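Local coordinates for lactaldehyde dehydrogenase (Methanocaldococcus jannaschii, PDB 3PQA), which oxidises lactaldehyde to lactate with NAD as the preferred cofactor, a step in the biosynthesis of coenzyme F420, at residues V225-T230 with V437-L442; W325-V330 with G344-A349; V245-V250 with L414-V419. One frame throughout, in Å; residues are numbered along the deposited sequence.

Contact 1: V225-T230 with V437-L442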
loop_
_atom_site.group_PDB
_atom_site.type_symbol
_atom_site.label_atom_id
_atom_site.label_comp_id
_atom_site.label_asym_id
_atom_site.label_seq_id
_atom_site.Cartn_x
_atom_site.Cartn_y
_atom_site.Cartn_z
ATOM N N VAL B 225 -1.903 -26.024 -23.616
ATOM C CA VAL B 225 -2.876 -25.091 -24.201
ATOM C C VAL B 225 -2.459 -23.649 -23.895
ATOM O O VAL B 225 -2.552 -22.769 -24.756
ATOM C CB VAL B 225 -4.327 -25.372 -23.714
ATOM C CG1 VAL B 225 -5.305 -24.313 -24.249
ATOM C CG2 VAL B 225 -4.782 -26.769 -24.139
ATOM N N GLY B 226 -1.974 -23.423 -22.674
ATOM C CA GLY B 226 -1.477 -22.110 -22.270
ATOM C C GLY B 226 -0.375 -21.609 -23.183
ATOM O O GLY B 226 -0.395 -20.447 -23.605
ATOM N N GLU B 227 0.573 -22.491 -23.504
ATOM C CA GLU B 227 1.686 -22.149 -24.389
ATOM C C GLU B 227 1.175 -21.729 -25.779
ATOM O O GLU B 227 1.623 -20.723 -26.335
ATOM C CB GLU B 227 2.681 -23.316 -24.484
ATOM C CG GLU B 227 3.828 -23.086 -25.472
ATOM C CD GLU B 227 5.205 -23.071 -24.831
ATOM O OE1 GLU B 227 5.468 -23.930 -23.958
ATOM O OE2 GLU B 227 6.044 -22.223 -25.234
ATOM N N LEU B 228 0.221 -22.484 -26.319
ATOM C CA LEU B 228 -0.385 -22.145 -27.612
ATOM C C LEU B 228 -1.138 -20.805 -27.567
ATOM O O LEU B 228 -1.116 -20.042 -28.530
ATOM C CB LEU B 228 -1.311 -23.276 -28.096
ATOM C CG LEU B 228 -1.503 -23.441 -29.607
ATOM C CD1 LEU B 228 -0.469 -24.409 -30.156
ATOM C CD2 LEU B 228 -2.902 -23.962 -29.911
ATOM N N ILE B 229 -1.788 -20.508 -26.444
ATOM C CA ILE B 229 -2.431 -19.199 -26.277
ATOM C C ILE B 229 -1.414 -18.068 -26.455
ATOM O O ILE B 229 -1.691 -17.113 -27.198
ATOM C CB ILE B 229 -3.230 -19.090 -24.947
ATOM C CG1 ILE B 229 -4.459 -20.009 -24.999
ATOM C CG2 ILE B 229 -3.646 -17.651 -24.653
ATOM C CD1 ILE B 229 -5.230 -20.109 -23.692
ATOM N N THR B 230 -0.235 -18.193 -25.827
ATOM C CA THR B 230 0.824 -17.160 -25.974
ATOM C C THR B 230 1.226 -16.930 -27.441
ATOM O O THR B 230 1.614 -15.814 -27.814
ATOM C CB THR B 230 2.093 -17.400 -25.083
ATOM O OG1 THR B 230 2.839 -18.527 -25.560
ATOM C CG2 THR B 230 1.718 -17.623 -23.628
ATOM N N VAL B 437 5.300 -19.759 -12.036
ATOM C CA VAL B 437 6.414 -19.268 -12.848
ATOM C C VAL B 437 6.799 -20.351 -13.849
ATOM O O VAL B 437 6.112 -21.382 -13.936
ATOM C CB VAL B 437 7.606 -18.808 -11.966
ATOM C CG1 VAL B 437 7.162 -17.655 -11.068
ATOM C CG2 VAL B 437 8.172 -19.973 -11.109
ATOM N N LYS B 438 7.865 -20.127 -14.613
ATOM C CA LYS B 438 8.246 -21.053 -15.682
ATOM C C LYS B 438 7.039 -21.303 -16.597
ATOM O O LYS B 438 6.327 -20.337 -16.934
ATOM C CB LYS B 438 8.867 -22.337 -15.105
ATOM C CG LYS B 438 10.146 -22.060 -14.348
ATOM C CD LYS B 438 10.831 -23.353 -13.942
ATOM C CE LYS B 438 12.072 -23.083 -13.149
ATOM N NZ LYS B 438 12.682 -24.395 -12.776
ATOM N N LYS B 439 6.787 -22.554 -16.989
ATOM C CA LYS B 439 5.662 -22.850 -17.871
ATOM C C LYS B 439 4.326 -22.978 -17.150
ATOM O O LYS B 439 3.357 -23.434 -17.728
ATOM C CB LYS B 439 5.933 -24.115 -18.708
ATOM C CG LYS B 439 7.063 -23.965 -19.699
ATOM C CD LYS B 439 6.673 -23.102 -20.882
ATOM C CE LYS B 439 7.805 -23.017 -21.906
ATOM N NZ LYS B 439 8.117 -24.345 -22.495
ATOM N N SER B 440 4.257 -22.581 -15.881
ATOM C CA SER B 440 3.028 -22.804 -15.143
ATOM C C SER B 440 2.092 -21.606 -15.095
ATOM O O SER B 440 0.993 -21.707 -14.524
ATOM C CB SER B 440 3.349 -23.240 -13.709
ATOM O OG SER B 440 3.928 -24.530 -13.726
ATOM N N GLY B 441 2.521 -20.463 -15.610
ATOM C CA GLY B 441 1.611 -19.316 -15.609
ATOM C C GLY B 441 2.132 -17.971 -16.029
ATOM O O GLY B 441 3.336 -17.777 -16.269
ATOM N N LEU B 442 1.182 -17.047 -16.128
ATOM C CA LEU B 442 1.451 -15.611 -16.237
ATOM C C LEU B 442 0.403 -14.930 -15.391
ATOM O O LEU B 442 -0.778 -15.276 -15.479
ATOM C CB LEU B 442 1.314 -15.125 -17.676
ATOM C CG LEU B 442 2.372 -15.587 -18.675
ATOM C CD1 LEU B 442 1.958 -15.160 -20.081
ATOM C CD2 LEU B 442 3.754 -15.048 -18.338
#

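Contact 2: W325-V330 with G344-A349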
loop_
_atom_site.group_PDB
_atom_site.type_symbol
_atom_site.label_atom_id
_atom_site.label_comp_id
_atom_site.label_asym_id
_atom_site.label_seq_id
_atom_site.Cartn_x
_atom_site.Cartn_y
_atom_site.Cartn_z
ATOM N N TRP B 325 -4.955 -43.209 -20.699
ATOM C CA TRP B 325 -3.661 -42.583 -20.848
ATOM C C TRP B 325 -2.847 -42.719 -19.550
ATOM O O TRP B 325 -1.674 -43.079 -19.595
ATOM C CB TRP B 325 -3.813 -41.121 -21.261
ATOM C CG TRP B 325 -2.521 -40.386 -21.333
ATOM C CD1 TRP B 325 -1.621 -40.396 -22.364
ATOM C CD2 TRP B 325 -1.971 -39.524 -20.324
ATOM N NE1 TRP B 325 -0.546 -39.590 -22.058
ATOM C CE2 TRP B 325 -0.737 -39.042 -20.815
ATOM C CE3 TRP B 325 -2.406 -39.108 -19.060
ATOM C CZ2 TRP B 325 0.076 -38.165 -20.075
ATOM C CZ3 TRP B 325 -1.599 -38.231 -18.326
ATOM C CH2 TRP B 325 -0.375 -37.770 -18.840
ATOM N N VAL B 326 -3.479 -42.450 -18.407
ATOM C CA VAL B 326 -2.802 -42.537 -17.100
ATOM C C VAL B 326 -2.273 -43.956 -16.855
ATOM O O VAL B 326 -1.161 -44.139 -16.363
ATOM C CB VAL B 326 -3.725 -42.099 -15.934
ATOM C CG1 VAL B 326 -3.069 -42.377 -14.579
ATOM C CG2 VAL B 326 -4.045 -40.612 -16.038
ATOM N N GLU B 327 -3.098 -44.938 -17.214
ATOM C CA GLU B 327 -2.747 -46.351 -17.140
ATOM C C GLU B 327 -1.456 -46.640 -17.901
ATOM O O GLU B 327 -0.580 -47.342 -17.398
ATOM C CB GLU B 327 -3.898 -47.174 -17.711
ATOM C CG GLU B 327 -3.744 -48.682 -17.643
ATOM C CD GLU B 327 -5.046 -49.382 -18.006
ATOM O OE1 GLU B 327 -5.558 -49.184 -19.134
ATOM O OE2 GLU B 327 -5.566 -50.122 -17.153
ATOM N N LYS B 328 -1.351 -46.084 -19.108
ATOM C CA LYS B 328 -0.175 -46.250 -19.962
ATOM C C LYS B 328 1.073 -45.610 -19.369
ATOM O O LYS B 328 2.172 -46.149 -19.496
ATOM C CB LYS B 328 -0.434 -45.682 -21.355
ATOM C CG LYS B 328 -1.298 -46.559 -22.221
ATOM C CD LYS B 328 -1.848 -45.782 -23.396
ATOM C CE LYS B 328 -2.812 -46.632 -24.194
ATOM N NZ LYS B 328 -3.665 -45.788 -25.061
ATOM N N VAL B 329 0.895 -44.454 -18.732
ATOM C CA VAL B 329 1.998 -43.747 -18.101
ATOM C C VAL B 329 2.501 -44.546 -16.900
ATOM O O VAL B 329 3.708 -44.672 -16.688
ATOM C CB VAL B 329 1.586 -42.311 -17.679
ATOM C CG1 VAL B 329 2.717 -41.617 -16.956
ATOM C CG2 VAL B 329 1.171 -41.490 -18.906
ATOM N N VAL B 330 1.581 -45.097 -16.118
ATOM C CA VAL B 330 1.976 -45.946 -14.990
ATOM C C VAL B 330 2.763 -47.171 -15.490
ATOM O O VAL B 330 3.831 -47.480 -14.971
ATOM C CB VAL B 330 0.769 -46.328 -14.095
ATOM C CG1 VAL B 330 1.179 -47.315 -13.002
ATOM C CG2 VAL B 330 0.175 -45.075 -13.466
ATOM N N GLY B 344 -2.581 -48.940 -9.037
ATOM C CA GLY B 344 -2.222 -49.212 -10.424
ATOM C C GLY B 344 -3.340 -49.931 -11.154
ATOM O O GLY B 344 -3.086 -50.674 -12.104
ATOM N N LYS B 345 -4.574 -49.703 -10.698
ATOM C CA LYS B 345 -5.772 -50.369 -11.212
ATOM C C LYS B 345 -6.840 -49.344 -11.607
ATOM O O LYS B 345 -6.919 -48.252 -11.023
ATOM C CB LYS B 345 -6.322 -51.378 -10.188
ATOM C CG LYS B 345 -6.092 -50.983 -8.735
ATOM C CD LYS B 345 -6.217 -52.164 -7.784
ATOM C CE LYS B 345 -7.408 -51.997 -6.852
ATOM N NZ LYS B 345 -7.793 -53.272 -6.199
ATOM N N ARG B 346 -7.651 -49.718 -12.595
ATOM C CA ARG B 346 -8.618 -48.837 -13.239
ATOM C C ARG B 346 -9.940 -49.597 -13.405
ATOM O O ARG B 346 -9.938 -50.791 -13.693
ATOM C CB ARG B 346 -8.066 -48.437 -14.618
ATOM C CG ARG B 346 -8.845 -47.392 -15.360
ATOM C CD ARG B 346 -8.127 -46.917 -16.627
ATOM N NE ARG B 346 -8.018 -47.918 -17.689
ATOM C CZ ARG B 346 -8.989 -48.257 -18.537
ATOM N NH1 ARG B 346 -10.201 -47.718 -18.454
ATOM N NH2 ARG B 346 -8.748 -49.168 -19.465
ATOM N N ASP B 347 -11.057 -48.909 -13.205
ATOM C CA ASP B 347 -12.369 -49.453 -13.533
ATOM C C ASP B 347 -13.078 -48.385 -14.347
ATOM O O ASP B 347 -13.659 -47.458 -13.778
ATOM C CB ASP B 347 -13.151 -49.756 -12.263
ATOM C CG ASP B 347 -14.508 -50.378 -12.541
ATOM O OD1 ASP B 347 -14.882 -50.576 -13.727
ATOM O OD2 ASP B 347 -15.215 -50.671 -11.554
ATOM N N LYS B 348 -13.008 -48.513 -15.671
ATOM C CA LYS B 348 -13.389 -47.441 -16.597
ATOM C C LYS B 348 -12.605 -46.168 -16.229
ATOM O O LYS B 348 -11.381 -46.185 -16.237
ATOM C CB LYS B 348 -14.905 -47.220 -16.626
ATOM C CG LYS B 348 -15.701 -48.442 -17.110
ATOM C CD LYS B 348 -17.160 -48.332 -16.705
ATOM C CE LYS B 348 -17.300 -48.445 -15.184
ATOM N NZ LYS B 348 -18.686 -48.187 -14.717
ATOM N N ALA B 349 -13.293 -45.090 -15.874
ATOM C CA ALA B 349 -12.593 -43.859 -15.506
ATOM C C ALA B 349 -12.211 -43.797 -14.018
ATOM O O ALA B 349 -11.501 -42.872 -13.591
ATOM C CB ALA B 349 -13.408 -42.636 -15.917
#

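Contact 3: V245-V250 with L414-V419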
loop_
_atom_site.group_PDB
_atom_site.type_symbol
_atom_site.label_atom_id
_atom_site.label_comp_id
_atom_site.label_asym_id
_atom_site.label_seq_id
_atom_site.Cartn_x
_atom_site.Cartn_y
_atom_site.Cartn_z
ATOM N N VAL B 245 4.164 -30.354 -12.127
ATOM C CA VAL B 245 4.432 -31.584 -11.382
ATOM C C VAL B 245 4.960 -31.122 -10.036
ATOM O O VAL B 245 6.163 -30.910 -9.896
ATOM C CB VAL B 245 5.506 -32.438 -12.069
ATOM C CG1 VAL B 245 5.778 -33.707 -11.254
ATOM C CG2 VAL B 245 5.061 -32.791 -13.482
ATOM N N ASN B 246 4.068 -30.941 -9.061
ATOM C CA ASN B 246 4.406 -30.154 -7.870
ATOM C C ASN B 246 5.176 -30.956 -6.813
ATOM O O ASN B 246 4.632 -31.886 -6.245
ATOM C CB ASN B 246 3.140 -29.541 -7.288
ATOM C CG ASN B 246 2.368 -28.748 -8.313
ATOM O OD1 ASN B 246 2.834 -27.735 -8.804
ATOM N ND2 ASN B 246 1.197 -29.224 -8.646
ATOM N N PRO B 247 6.438 -30.586 -6.556
ATOM C CA PRO B 247 7.253 -31.411 -5.653
ATOM C C PRO B 247 6.972 -31.105 -4.198
ATOM O O PRO B 247 6.869 -29.938 -3.820
ATOM C CB PRO B 247 8.685 -31.010 -6.012
ATOM C CG PRO B 247 8.555 -29.553 -6.390
ATOM C CD PRO B 247 7.225 -29.478 -7.134
ATOM N N ASN B 248 6.839 -32.171 -3.410
ATOM C CA ASN B 248 6.584 -32.058 -1.986
ATOM C C ASN B 248 7.726 -32.766 -1.277
ATOM O O ASN B 248 7.930 -33.935 -1.485
ATOM C CB ASN B 248 5.233 -32.704 -1.647
ATOM C CG ASN B 248 4.033 -31.859 -2.099
ATOM O OD1 ASN B 248 3.290 -31.346 -1.263
ATOM N ND2 ASN B 248 3.820 -31.737 -3.419
ATOM N N ILE B 249 8.426 -32.046 -0.402
ATOM C CA ILE B 249 9.714 -32.478 0.144
ATOM C C ILE B 249 9.549 -32.783 1.616
ATOM O O ILE B 249 9.021 -31.966 2.347
ATOM C CB ILE B 249 10.754 -31.338 -0.013
ATOM C CG1 ILE B 249 11.056 -31.131 -1.499
ATOM C CG2 ILE B 249 12.025 -31.592 0.860
ATOM C CD1 ILE B 249 11.707 -29.800 -1.844
ATOM N N VAL B 250 10.016 -33.952 2.046
ATOM C CA VAL B 250 9.876 -34.343 3.446
ATOM C C VAL B 250 11.281 -34.518 3.989
ATOM O O VAL B 250 11.965 -35.488 3.627
ATOM C CB VAL B 250 9.083 -35.661 3.601
ATOM C CG1 VAL B 250 8.974 -36.088 5.088
ATOM C CG2 VAL B 250 7.691 -35.541 2.984
ATOM N N LEU B 414 13.531 -22.674 -4.021
ATOM C CA LEU B 414 12.548 -23.379 -4.841
ATOM C C LEU B 414 11.953 -22.424 -5.876
ATOM O O LEU B 414 11.402 -21.370 -5.523
ATOM C CB LEU B 414 11.446 -23.974 -3.950
ATOM C CG LEU B 414 11.888 -25.195 -3.133
ATOM C CD1 LEU B 414 10.871 -25.496 -2.071
ATOM C CD2 LEU B 414 12.041 -26.387 -4.066
ATOM N N GLU B 415 12.049 -22.821 -7.144
ATOM C CA GLU B 415 11.660 -21.986 -8.277
ATOM C C GLU B 415 10.172 -22.181 -8.587
ATOM O O GLU B 415 9.794 -22.768 -9.603
ATOM C CB GLU B 415 12.563 -22.308 -9.483
ATOM C CG GLU B 415 14.003 -21.807 -9.300
ATOM C CD GLU B 415 15.017 -22.392 -10.290
ATOM O OE1 GLU B 415 14.651 -23.223 -11.146
ATOM O OE2 GLU B 415 16.199 -22.000 -10.207
ATOM N N PHE B 416 9.331 -21.665 -7.688
ATOM C CA PHE B 416 7.884 -21.883 -7.750
ATOM C C PHE B 416 7.118 -20.612 -7.425
ATOM O O PHE B 416 7.625 -19.736 -6.701
ATOM C CB PHE B 416 7.489 -23.029 -6.793
ATOM C CG PHE B 416 7.940 -24.372 -7.286
ATOM C CD1 PHE B 416 7.089 -25.158 -8.065
ATOM C CD2 PHE B 416 9.249 -24.821 -7.038
ATOM C CE1 PHE B 416 7.535 -26.398 -8.582
ATOM C CE2 PHE B 416 9.696 -26.051 -7.545
ATOM C CZ PHE B 416 8.832 -26.839 -8.297
ATOM N N GLY B 417 5.893 -20.518 -7.942
ATOM C CA GLY B 417 4.979 -19.428 -7.573
ATOM C C GLY B 417 4.495 -19.473 -6.129
ATOM O O GLY B 417 4.136 -18.433 -5.548
ATOM N N GLY B 418 4.445 -20.677 -5.566
ATOM C CA GLY B 418 4.072 -20.858 -4.170
ATOM C C GLY B 418 4.950 -21.897 -3.497
ATOM O O GLY B 418 5.304 -22.917 -4.085
ATOM N N VAL B 419 5.313 -21.618 -2.253
ATOM C CA VAL B 419 6.038 -22.579 -1.427
ATOM C C VAL B 419 5.281 -22.748 -0.124
ATOM O O VAL B 419 5.095 -21.771 0.639
ATOM C CB VAL B 419 7.459 -22.107 -1.085
ATOM C CG1 VAL B 419 8.175 -23.159 -0.193
ATOM C CG2 VAL B 419 8.257 -21.836 -2.363
#

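Contact 1: V225-T230 with V437-L442
The polar part of this contact is one salt bridge, between E227 on helix 223-232 and K439 in the loop before strand 441-442. K439 NZ donates to E227 OE1 at 3.1 Å. It meets the syn lone pair of that oxygen, the side facing OE2. The two side chains cross at a slant, and only their ends meet. The lysine bends twice on the way, at chi2 (-73°) and again at chi4 (63°), which turns its ammonium group to the carboxylate. K439 CE also lies 3.2 Å from E227 OE1, so the end of the lysine chain lies against the same oxygen. E227 OE2 has a long, weak ion pair with K231.

The apolar part is slight. T230 CG2 and L442 CD1 approach to 4.3 Å, and L240 of strand 237-241 touches both residues. T230 OG1 turns back to its own helix and donates to E227 O at 2.6 Å. F235 of the second subunit packs on K439 and L442.

The helix begins within the probable NAD-binding segment, as in the Rossmann-type domain of relatives; V225 and G226 are part of that segment. K439 also packs on E392. The chemistry implies a partly buried charge pair that ties the middle of helix 223-232 to the loop before strand 441-442, beside the subunit interface.

Contact 2: W325-V330 with G344-A349
E327 of helix 320-335 and R346 of the short strand 346-347 meet in a salt bridge at the protein surface. One carboxylate oxygen does most of the work. E327 OE1 accepts from R346 NH2 at 3.2 Å, with an N-H...O angle of 142°. It also accepts a weak bond from R346 NE at 3.1 Å. The oxygen therefore sits at the NE/NH2 edge of the guanidinium, near its plane. The two flat groups do not lie in one plane: they are turned 79° apart. NH2 comes to the syn side of OE1 but 28° out of the carboxylate plane. This is a forked grip on one oxygen, not the paired, coplanar form in which each oxygen takes its own N-H.

The arginine is closely held on its own side too. Its chain is bent at chi3, and NH1 donates to K348 O at 2.9 Å. The guanidinium thus has partners at two edges, which limits its rotation. V320, A323 and E324 of helix 320-335 touch R346, as does F351 of strand 350-357.

The rest of the contact is looser. V330 points toward the loop at G344, but V330 CG1 stays 4.7 Å from G344 CA. V326, one helical turn earlier, packs on F351 and V373. On the outer side K345, D347 and K348 are exposed, and K345 makes a cation-pi contact with Y352.

No other subunit touches either segment. With one oxygen taking two N-H groups and the pair partly open to solvent, the bridge is a local surface link. It joins strand 346-347, the short arm of a hairpin with 350-357, to the preceding helix 320-335, away from the annotated sites.

Contact 3: V245-V250 with L414-V419
Strands 246-250 and 418-421 belong to one mixed sheet, on either side of strand 396-400. The contact joins the first to the turn before the second. Side chains meet over a face of that sheet, where helix 384-388 also packs. The main touch is P247 against F416, which come from opposite directions. P247 CD lies 3.3 Å from F416 CZ, and P247 CG is equally close to the same carbon. CD and CG of the proline thus meet the CZ end of the phenyl obliquely. The phenyl has CG anti to the carbonyl carbon (chi1 -71°), which carries CZ across to the proline. S397 and N389 also touch the ring.

Further along, I249 and L414 reach to each other tip to tip, with I249 CD1 4.1 Å from L414 CD2. A388 of helix 384-388 touches P247, I249 and L414. The four residues are all buried, and the contact between them is wholly apolar.

The polar groups alongside have other partners. N246 ND2 donates to the backbone oxygens of C275 and S277, and its OD1 accepts from H396 N. C275 is probably an active-site residue, by similarity, so N246 is bonded to the backbone around it, consistent with a role in positioning that segment. E415 is the centre of an inverse gamma turn.

L414 O accepts from K458 of the second subunit. G418 and V419 pair in parallel with a strand of that subunit, so the sheet continues across the interface. A strand of a largely parallel sheet packed against a helix and the loop after the next helix is consistent with the alpha/beta catalytic domain of the aldehyde dehydrogenase fold.

Overall arrangement
Along the chain the contacts are nested. Contact 2 lies inside the loop closed by contact 3, and contact 3 inside that closed by contact 1. Contacts 2 and 3 reach the same mixed sheet, about 26 Å apart between centres, while contact 1 joins helix 223-232 to strand 441-442 of the other sheet. Contacts 1 and 3 touch, with centres about 18 Å apart: K438 NZ forms a salt bridge with E415 OE1 at 2.8 Å, and V437 packs on E415 and F416. Both also meet the second subunit. Their junction joins what are, as in relatives, the cofactor-binding and catalytic parts, near the interface with that subunit. Contact 2 stands apart on the surface.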